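Local coordinates for protein glycoside hydrolase family 31 (Trueperella pyogenes, PDB 5I0F) that probably breaks down cycloalternan, a cyclic glucose oligosaccharide, as a family 31 glycoside hydrolase that works through a covalent intermediate, at residues A[185-197]-A[234-246]. Residues are numbered along the deposited sequence; the frame is centred on the assembly and turned at random.
Sequences LDQRGLRLDSVVF and RRTWYDVAATVSD
Leu192 and Tyr238 trade two backbone hydrogen bonds (Leu192 N to Tyr238 O 2.9 Å, Tyr238 N to Leu192 O 3.0 Å), fixing the antiparallel register of strands 191-194 and 236-240. Strand 191-194 is an edge strand of its six-stranded antiparallel sheet; strand 247-253 flanks 236-240 on the other side. Just before strand 191-194, the type II turn from Gln187 to Leu190 stays docked: Gly189 N gives to Val240 O, and Leu190 O takes Val240 N.

Salt bridges mark both ends of the face carrying Arg191, Asp193, Trp237 and Asp239. Arg235 grips Asp193 side-on, NE (2.9 Å) and NH1 (2.7 Å) both reaching the single oxygen OD2, while Tyr13 OH bonds OD1. At the other end Arg191 NE makes a weak bond to Asp239 OD2, with the two flat groups perpendicular; Arg191 NH2 meets Thr243 OG1 in the guanidinium plane, and Ala242 CB sits over one face. Asp239 OD1 accepts from Ala242 N and Thr243 N, an Asx motif. Arg188 NH2 donates at the guanidinium edge, in plane, to Ser245 O (2.8 Å).

On the face carrying Leu192 and Tyr238, Leu192 CD2 touches Val240 CG2 (3.7 Å) and Phe178 also packs on Leu192.

Charged side chains thus reinforce the backbone ladder at this sheet edge, and Asp193, whose OD2 takes two N-H donors of Arg235, is probably ionised.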
ATOM      1  N   LEU A 185       1.204   5.358 -16.165  1.00 20.76           N
ATOM      2  CA  LEU A 185       2.662   5.216 -16.086  1.00 21.09           C
ATOM      3  C   LEU A 185       3.366   6.573 -16.009  1.00 21.38           C
ATOM      4  O   LEU A 185       4.209   6.801 -15.126  1.00 20.20           O
ATOM      5  CB  LEU A 185       3.189   4.439 -17.299  1.00 21.84           C
ATOM      6  CG  LEU A 185       4.704   4.297 -17.489  1.00 22.52           C
ATOM      7  CD1 LEU A 185       5.298   3.522 -16.341  1.00 22.95           C
ATOM      8  CD2 LEU A 185       5.049   3.625 -18.815  1.00 23.19           C
ATOM      9  N   ASP A 186       3.030   7.451 -16.958  1.00 21.13           N
ATOM     10  CA  ASP A 186       3.615   8.784 -17.022  1.00 21.29           C
ATOM     11  C   ASP A 186       2.764   9.708 -16.147  1.00 21.25           C
ATOM     12  O   ASP A 186       1.598   9.980 -16.443  1.00 21.09           O
ATOM     13  CB  ASP A 186       3.660   9.251 -18.486  1.00 22.27           C
ATOM     14  CG  ASP A 186       4.391  10.563 -18.685  1.00 23.01           C
ATOM     15  OD1 ASP A 186       4.839  11.235 -17.708  1.00 22.41           O
ATOM     16  OD2 ASP A 186       4.492  10.930 -19.877  1.00 23.93           O
ATOM     17  N   GLN A 187       3.353  10.182 -15.062  1.00 20.95           N
ATOM     18  CA  GLN A 187       2.670  11.058 -14.136  1.00 21.38           C
ATOM     19  C   GLN A 187       2.655  12.537 -14.559  1.00 21.55           C
ATOM     20  O   GLN A 187       2.007  13.365 -13.912  1.00 21.37           O
ATOM     21  CB  GLN A 187       3.297  10.916 -12.759  1.00 21.68           C
ATOM     22  CG  GLN A 187       3.129   9.512 -12.193  1.00 21.68           C
ATOM     23  CD  GLN A 187       1.740   9.273 -11.663  1.00 22.05           C
ATOM     24  OE1 GLN A 187       1.252  10.023 -10.809  1.00 22.59           O
ATOM     25  NE2 GLN A 187       1.088   8.223 -12.151  1.00 22.23           N
ATOM     26  N   ARG A 188       3.334  12.884 -15.641  1.00 22.18           N
ATOM     27  CA  ARG A 188       3.282  14.284 -16.119  1.00 22.05           C
ATOM     28  C   ARG A 188       1.850  14.728 -16.381  1.00 22.07           C
ATOM     29  O   ARG A 188       1.064  13.990 -16.991  1.00 21.96           O
ATOM     30  CB  ARG A 188       4.129  14.480 -17.352  1.00 22.58           C
ATOM     31  CG  ARG A 188       4.239  15.945 -17.742  1.00 23.40           C
ATOM     32  CD  ARG A 188       5.283  16.166 -18.816  1.00 24.09           C
ATOM     33  NE  ARG A 188       5.444  17.600 -19.009  1.00 24.86           N
ATOM     34  CZ  ARG A 188       6.460  18.181 -19.632  1.00 25.34           C
ATOM     35  NH1 ARG A 188       7.454  17.459 -20.154  1.00 24.66           N
ATOM     36  NH2 ARG A 188       6.484  19.513 -19.703  1.00 25.64           N
ATOM     37  N   GLY A 189       1.517  15.935 -15.912  1.00 21.82           N
ATOM     38  CA  GLY A 189       0.158  16.459 -16.009  1.00 22.43           C
ATOM     39  C   GLY A 189      -0.722  16.256 -14.780  1.00 22.13           C
ATOM     40  O   GLY A 189      -1.822  16.810 -14.715  1.00 22.49           O
ATOM     41  N   LEU A 190      -0.256  15.451 -13.820  1.00 21.37           N
ATOM     42  CA  LEU A 190      -1.037  15.079 -12.656  1.00 21.13           C
ATOM     43  C   LEU A 190      -0.543  15.810 -11.411  1.00 20.67           C
ATOM     44  O   LEU A 190       0.630  16.219 -11.339  1.00 20.05           O
ATOM     45  CB  LEU A 190      -0.955  13.561 -12.405  1.00 21.06           C
ATOM     46  CG  LEU A 190      -1.422  12.610 -13.518  1.00 21.66           C
ATOM     47  CD1 LEU A 190      -1.340  11.152 -13.039  1.00 21.27           C
ATOM     48  CD2 LEU A 190      -2.823  12.962 -13.992  1.00 22.65           C
ATOM     49  N   ARG A 191      -1.454  15.978 -10.463  1.00 21.17           N
ATOM     50  CA  ARG A 191      -1.121  16.374  -9.102  1.00 21.49           C
ATOM     51  C   ARG A 191      -1.352  15.147  -8.221  1.00 20.91           C
ATOM     52  O   ARG A 191      -2.396  14.494  -8.310  1.00 20.84           O
ATOM     53  CB  ARG A 191      -1.985  17.527  -8.609  1.00 23.22           C
ATOM     54  CG  ARG A 191      -1.932  18.769  -9.495  1.00 24.93           C
ATOM     55  CD  ARG A 191      -2.838  19.894  -8.997  1.00 26.86           C
ATOM     56  NE  ARG A 191      -2.804  20.993  -9.968  1.00 29.13           N
ATOM     57  CZ  ARG A 191      -3.540  21.097 -11.083  1.00 30.04           C
ATOM     58  NH1 ARG A 191      -4.471  20.196 -11.396  1.00 30.81           N
ATOM     59  NH2 ARG A 191      -3.351  22.145 -11.899  1.00 31.22           N
ATOM     60  N   LEU A 192      -0.390  14.843  -7.374  1.00 20.39           N
ATOM     61  CA  LEU A 192      -0.476  13.667  -6.503  1.00 20.19           C
ATOM     62  C   LEU A 192       0.244  13.913  -5.192  1.00 19.94           C
ATOM     63  O   LEU A 192       0.694  15.016  -4.929  1.00 20.51           O
ATOM     64  CB  LEU A 192       0.092  12.453  -7.233  1.00 20.22           C
ATOM     65  CG  LEU A 192       1.572  12.578  -7.582  1.00 20.49           C
ATOM     66  CD1 LEU A 192       2.281  11.283  -7.315  1.00 21.28           C
ATOM     67  CD2 LEU A 192       1.791  13.005  -9.010  1.00 21.39           C
ATOM     68  N   ASP A 193       0.340  12.895  -4.349  1.00 19.62           N
ATOM     69  CA  ASP A 193       1.114  13.002  -3.125  1.00 19.58           C
ATOM     70  C   ASP A 193       1.677  11.630  -2.772  1.00 19.03           C
ATOM     71  O   ASP A 193       1.384  10.648  -3.463  1.00 18.87           O
ATOM     72  CB  ASP A 193       0.277  13.665  -1.982  1.00 20.63           C
ATOM     73  CG  ASP A 193      -0.831  12.767  -1.397  1.00 21.44           C
ATOM     74  OD1 ASP A 193      -1.244  11.751  -2.000  1.00 20.91           O
ATOM     75  OD2 ASP A 193      -1.299  13.093  -0.274  1.00 22.93           O
ATOM     76  N   SER A 194       2.544  11.598  -1.768  1.00 18.67           N
ATOM     77  CA  SER A 194       3.153  10.385  -1.275  1.00 19.17           C
ATOM     78  C   SER A 194       2.929  10.268   0.224  1.00 19.23           C
ATOM     79  O   SER A 194       3.708  10.822   1.035  1.00 19.62           O
ATOM     80  CB  SER A 194       4.645  10.329  -1.645  1.00 19.87           C
ATOM     81  OG  SER A 194       4.745  10.036  -3.052  1.00 21.54           O
ATOM     82  N   VAL A 195       1.837   9.576   0.565  1.00 18.49           N
ATOM     83  CA  VAL A 195       1.455   9.256   1.938  1.00 18.44           C
ATOM     84  C   VAL A 195       0.903   7.835   1.929  1.00 17.90           C
ATOM     85  O   VAL A 195       0.111   7.478   1.058  1.00 17.30           O
ATOM     86  CB  VAL A 195       0.450  10.281   2.532  1.00 18.87           C
ATOM     87  CG1 VAL A 195      -0.889  10.313   1.798  1.00 19.20           C
ATOM     88  CG2 VAL A 195       0.220  10.018   4.018  1.00 19.38           C
ATOM     89  N   VAL A 196       1.346   7.018   2.875  1.00 17.79           N
ATOM     90  CA  VAL A 196       0.886   5.638   2.938  1.00 17.96           C
ATOM     91  C   VAL A 196      -0.615   5.695   3.290  1.00 18.15           C
ATOM     92  O   VAL A 196      -1.024   6.411   4.212  1.00 18.12           O
ATOM     93  CB  VAL A 196       1.684   4.849   3.975  1.00 18.47           C
ATOM     94  CG1 VAL A 196       1.060   3.498   4.238  1.00 19.10           C
ATOM     95  CG2 VAL A 196       3.145   4.725   3.539  1.00 18.17           C
ATOM     96  N   PHE A 197      -1.442   5.008   2.510  1.00 17.98           N
ATOM     97  CA  PHE A 197      -2.900   5.036   2.749  1.00 18.39           C
ATOM     98  C   PHE A 197      -3.559   3.762   2.264  1.00 18.87           C
ATOM     99  O   PHE A 197      -3.154   3.196   1.232  1.00 18.66           O
ATOM    100  CB  PHE A 197      -3.548   6.254   2.067  1.00 17.80           C
ATOM    101  CG  PHE A 197      -5.036   6.314   2.243  1.00 18.07           C
ATOM    102  CD1 PHE A 197      -5.580   6.583   3.489  1.00 18.39           C
ATOM    103  CD2 PHE A 197      -5.893   6.059   1.206  1.00 17.55           C
ATOM    104  CE1 PHE A 197      -6.947   6.636   3.682  1.00 18.64           C
ATOM    105  CE2 PHE A 197      -7.272   6.097   1.391  1.00 18.37           C
ATOM    106  CZ  PHE A 197      -7.806   6.371   2.642  1.00 18.62           C
ATOM    107  N   ARG A 234       8.261  12.173   5.822  1.00 21.84           N
ATOM    108  CA  ARG A 234       7.082  13.005   5.963  1.00 21.92           C
ATOM    109  C   ARG A 234       6.359  13.069   4.625  1.00 21.16           C
ATOM    110  O   ARG A 234       6.891  12.677   3.591  1.00 20.11           O
ATOM    111  CB  ARG A 234       7.444  14.416   6.451  1.00 22.66           C
ATOM    112  CG  ARG A 234       8.223  14.424   7.754  1.00 23.60           C
ATOM    113  CD  ARG A 234       8.236  15.797   8.425  1.00 24.31           C
ATOM    114  NE  ARG A 234       8.974  15.805   9.686  1.00 25.16           N
ATOM    115  CZ  ARG A 234      10.304  15.940   9.823  1.00 26.47           C
ATOM    116  NH1 ARG A 234      11.121  16.052   8.768  1.00 26.42           N
ATOM    117  NH2 ARG A 234      10.838  15.957  11.052  1.00 27.45           N
ATOM    118  N   ARG A 235       5.134  13.570   4.667  1.00 20.75           N
ATOM    119  CA  ARG A 235       4.301  13.656   3.487  1.00 20.87           C
ATOM    120  C   ARG A 235       4.873  14.669   2.505  1.00 21.01           C
ATOM    121  O   ARG A 235       5.429  15.689   2.919  1.00 21.02           O
ATOM    122  CB  ARG A 235       2.899  14.050   3.895  1.00 21.13           C
ATOM    123  CG  ARG A 235       1.881  14.009   2.780  1.00 21.19           C
ATOM    124  CD  ARG A 235       0.503  14.086   3.387  1.00 21.25           C
ATOM    125  NE  ARG A 235      -0.579  13.956   2.413  1.00 21.08           N
ATOM    126  CZ  ARG A 235      -1.864  14.038   2.744  1.00 21.53           C
ATOM    127  NH1 ARG A 235      -2.806  13.902   1.821  1.00 21.39           N
ATOM    128  NH2 ARG A 235      -2.221  14.302   4.011  1.00 22.10           N
ATOM    129  N   THR A 236       4.740  14.359   1.218  1.00 19.93           N
ATOM    130  CA  THR A 236       5.136  15.241   0.136  1.00 20.00           C
ATOM    131  C   THR A 236       4.042  15.269  -0.911  1.00 19.87           C
ATOM    132  O   THR A 236       3.286  14.309  -1.052  1.00 19.23           O
ATOM    133  CB  THR A 236       6.462  14.805  -0.524  1.00 19.97           C
ATOM    134  OG1 THR A 236       6.403  13.417  -0.875  1.00 19.48           O
ATOM    135  CG2 THR A 236       7.625  15.012   0.424  1.00 20.11           C
ATOM    136  N   TRP A 237       3.974  16.382  -1.635  1.00 19.86           N
ATOM    137  CA  TRP A 237       2.998  16.601  -2.700  1.00 20.02           C
ATOM    138  C   TRP A 237       3.745  17.038  -3.970  1.00 19.99           C
ATOM    139  O   TRP A 237       4.816  17.696  -3.892  1.00 19.96           O
ATOM    140  CB  TRP A 237       2.021  17.697  -2.306  1.00 20.42           C
ATOM    141  CG  TRP A 237       1.122  17.445  -1.134  1.00 20.52           C
ATOM    142  CD1 TRP A 237      -0.197  17.086  -1.184  1.00 21.20           C
ATOM    143  CD2 TRP A 237       1.433  17.622   0.244  1.00 21.11           C
ATOM    144  NE1 TRP A 237      -0.718  17.006   0.079  1.00 21.17           N
ATOM    145  CE2 TRP A 237       0.263  17.331   0.978  1.00 21.47           C
ATOM    146  CE3 TRP A 237       2.594  18.010   0.937  1.00 21.46           C
ATOM    147  CZ2 TRP A 237       0.210  17.405   2.379  1.00 22.34           C
ATOM    148  CZ3 TRP A 237       2.545  18.085   2.335  1.00 22.77           C
ATOM    149  CH2 TRP A 237       1.359  17.788   3.040  1.00 22.70           C
ATOM    150  N   TYR A 238       3.176  16.684  -5.121  1.00 19.57           N
ATOM    151  CA  TYR A 238       3.801  16.888  -6.443  1.00 20.10           C
ATOM    152  C   TYR A 238       2.763  17.411  -7.421  1.00 20.22           C
ATOM    153  O   TYR A 238       1.686  16.801  -7.595  1.00 20.38           O
ATOM    154  CB  TYR A 238       4.440  15.573  -6.979  1.00 19.92           C
ATOM    155  CG  TYR A 238       5.407  15.001  -5.979  1.00 20.09           C
ATOM    156  CD1 TYR A 238       6.723  15.454  -5.927  1.00 20.67           C
ATOM    157  CD2 TYR A 238       4.996  14.064  -5.028  1.00 20.28           C
ATOM    158  CE1 TYR A 238       7.596  14.979  -4.965  1.00 21.29           C
ATOM    159  CE2 TYR A 238       5.863  13.585  -4.060  1.00 20.02           C
ATOM    160  CZ  TYR A 238       7.158  14.049  -4.035  1.00 20.51           C
ATOM    161  OH  TYR A 238       8.027  13.587  -3.100  1.00 21.52           O
ATOM    162  N   ASP A 239       3.070  18.554  -8.027  1.00 20.52           N
ATOM    163  CA  ASP A 239       2.318  19.101  -9.151  1.00 21.00           C
ATOM    164  C   ASP A 239       3.247  18.947 -10.344  1.00 20.61           C
ATOM    165  O   ASP A 239       4.214  19.718 -10.511  1.00 20.31           O
ATOM    166  CB  ASP A 239       1.971  20.564  -8.867  1.00 22.17           C
ATOM    167  CG  ASP A 239       1.083  21.183  -9.918  1.00 23.13           C
ATOM    168  OD1 ASP A 239       1.306  20.997 -11.116  1.00 23.51           O
ATOM    169  OD2 ASP A 239       0.153  21.894  -9.536  1.00 24.77           O
ATOM    170  N   VAL A 240       2.995  17.911 -11.131  1.00 20.41           N
ATOM    171  CA  VAL A 240       3.963  17.458 -12.113  1.00 20.61           C
ATOM    172  C   VAL A 240       3.664  18.152 -13.435  1.00 21.68           C
ATOM    173  O   VAL A 240       3.130  17.558 -14.379  1.00 21.40           O
ATOM    174  CB  VAL A 240       3.999  15.935 -12.265  1.00 20.57           C
ATOM    175  CG1 VAL A 240       5.200  15.514 -13.113  1.00 20.63           C
ATOM    176  CG2 VAL A 240       4.072  15.267 -10.887  1.00 20.43           C
ATOM    177  N   ALA A 241       4.017  19.427 -13.478  1.00 22.18           N
ATOM    178  CA  ALA A 241       3.791  20.245 -14.661  1.00 23.32           C
ATOM    179  C   ALA A 241       2.315  20.310 -15.072  1.00 24.46           C
ATOM    180  O   ALA A 241       2.001  20.295 -16.281  1.00 25.39           O
ATOM    181  CB  ALA A 241       4.674  19.765 -15.822  1.00 23.89           C
ATOM    182  N   ALA A 242       1.425  20.370 -14.079  1.00 24.23           N
ATOM    183  CA  ALA A 242      -0.008  20.505 -14.312  1.00 25.62           C
ATOM    184  C   ALA A 242      -0.338  21.996 -14.292  1.00 27.29           C
ATOM    185  O   ALA A 242      -0.851  22.520 -15.264  1.00 28.16           O
ATOM    186  CB  ALA A 242      -0.811  19.758 -13.252  1.00 25.24           C
ATOM    187  N   THR A 243       0.029  22.696 -13.215  1.00 27.36           N
ATOM    188  CA  THR A 243      -0.246  24.140 -13.103  1.00 28.08           C
ATOM    189  C   THR A 243       0.676  25.029 -13.946  1.00 28.98           C
ATOM    190  O   THR A 243       0.203  25.949 -14.623  1.00 29.38           O
ATOM    191  CB  THR A 243      -0.142  24.605 -11.643  1.00 28.40           C
ATOM    192  OG1 THR A 243      -0.937  23.750 -10.830  1.00 28.19           O
ATOM    193  CG2 THR A 243      -0.628  26.064 -11.480  1.00 29.51           C
ATOM    194  N   VAL A 244       1.988  24.788 -13.852  1.00 28.50           N
ATOM    195  CA  VAL A 244       2.979  25.465 -14.682  1.00 29.03           C
ATOM    196  C   VAL A 244       3.596  24.373 -15.557  1.00 27.81           C
ATOM    197  O   VAL A 244       4.199  23.435 -15.049  1.00 25.82           O
ATOM    198  CB  VAL A 244       4.043  26.161 -13.806  1.00 29.60           C
ATOM    199  CG1 VAL A 244       5.086  26.848 -14.664  1.00 30.11           C
ATOM    200  CG2 VAL A 244       3.385  27.165 -12.847  1.00 30.49           C
ATOM    201  N   SER A 245       3.447  24.506 -16.876  1.00 27.57           N
ATOM    202  CA  SER A 245       3.648  23.374 -17.779  1.00 27.35           C
ATOM    203  C   SER A 245       5.097  22.897 -17.948  1.00 26.54           C
ATOM    204  O   SER A 245       5.320  21.863 -18.590  1.00 25.83           O
ATOM    205  CB  SER A 245       3.004  23.660 -19.142  1.00 28.85           C
ATOM    206  OG  SER A 245       3.661  24.704 -19.788  1.00 30.24           O
ATOM    207  N   ASP A 246       6.058  23.618 -17.368  1.00 25.44           N
ATOM    208  CA  ASP A 246       7.461  23.200 -17.356  1.00 25.17           C
ATOM    209  C   ASP A 246       8.088  23.163 -15.958  1.00 24.43           C
ATOM    210  O   ASP A 246       9.333  23.226 -15.823  1.00 24.82           O
ATOM    211  CB  ASP A 246       8.289  24.112 -18.281  1.00 26.16           C
ATOM    212  CG  ASP A 246       8.172  25.582 -17.939  1.00 27.13           C
ATOM    213  OD1 ASP A 246       7.664  25.948 -16.855  1.00 27.01           O
ATOM    214  OD2 ASP A 246       8.602  26.423 -18.775  1.00 29.38           O
TER
HETATM  215  O   HOH W   1       2.982  19.199 -18.684  1.00 25.08           O
HETATM  216  O   HOH W   2       6.397  11.587   1.048  1.00 19.45           O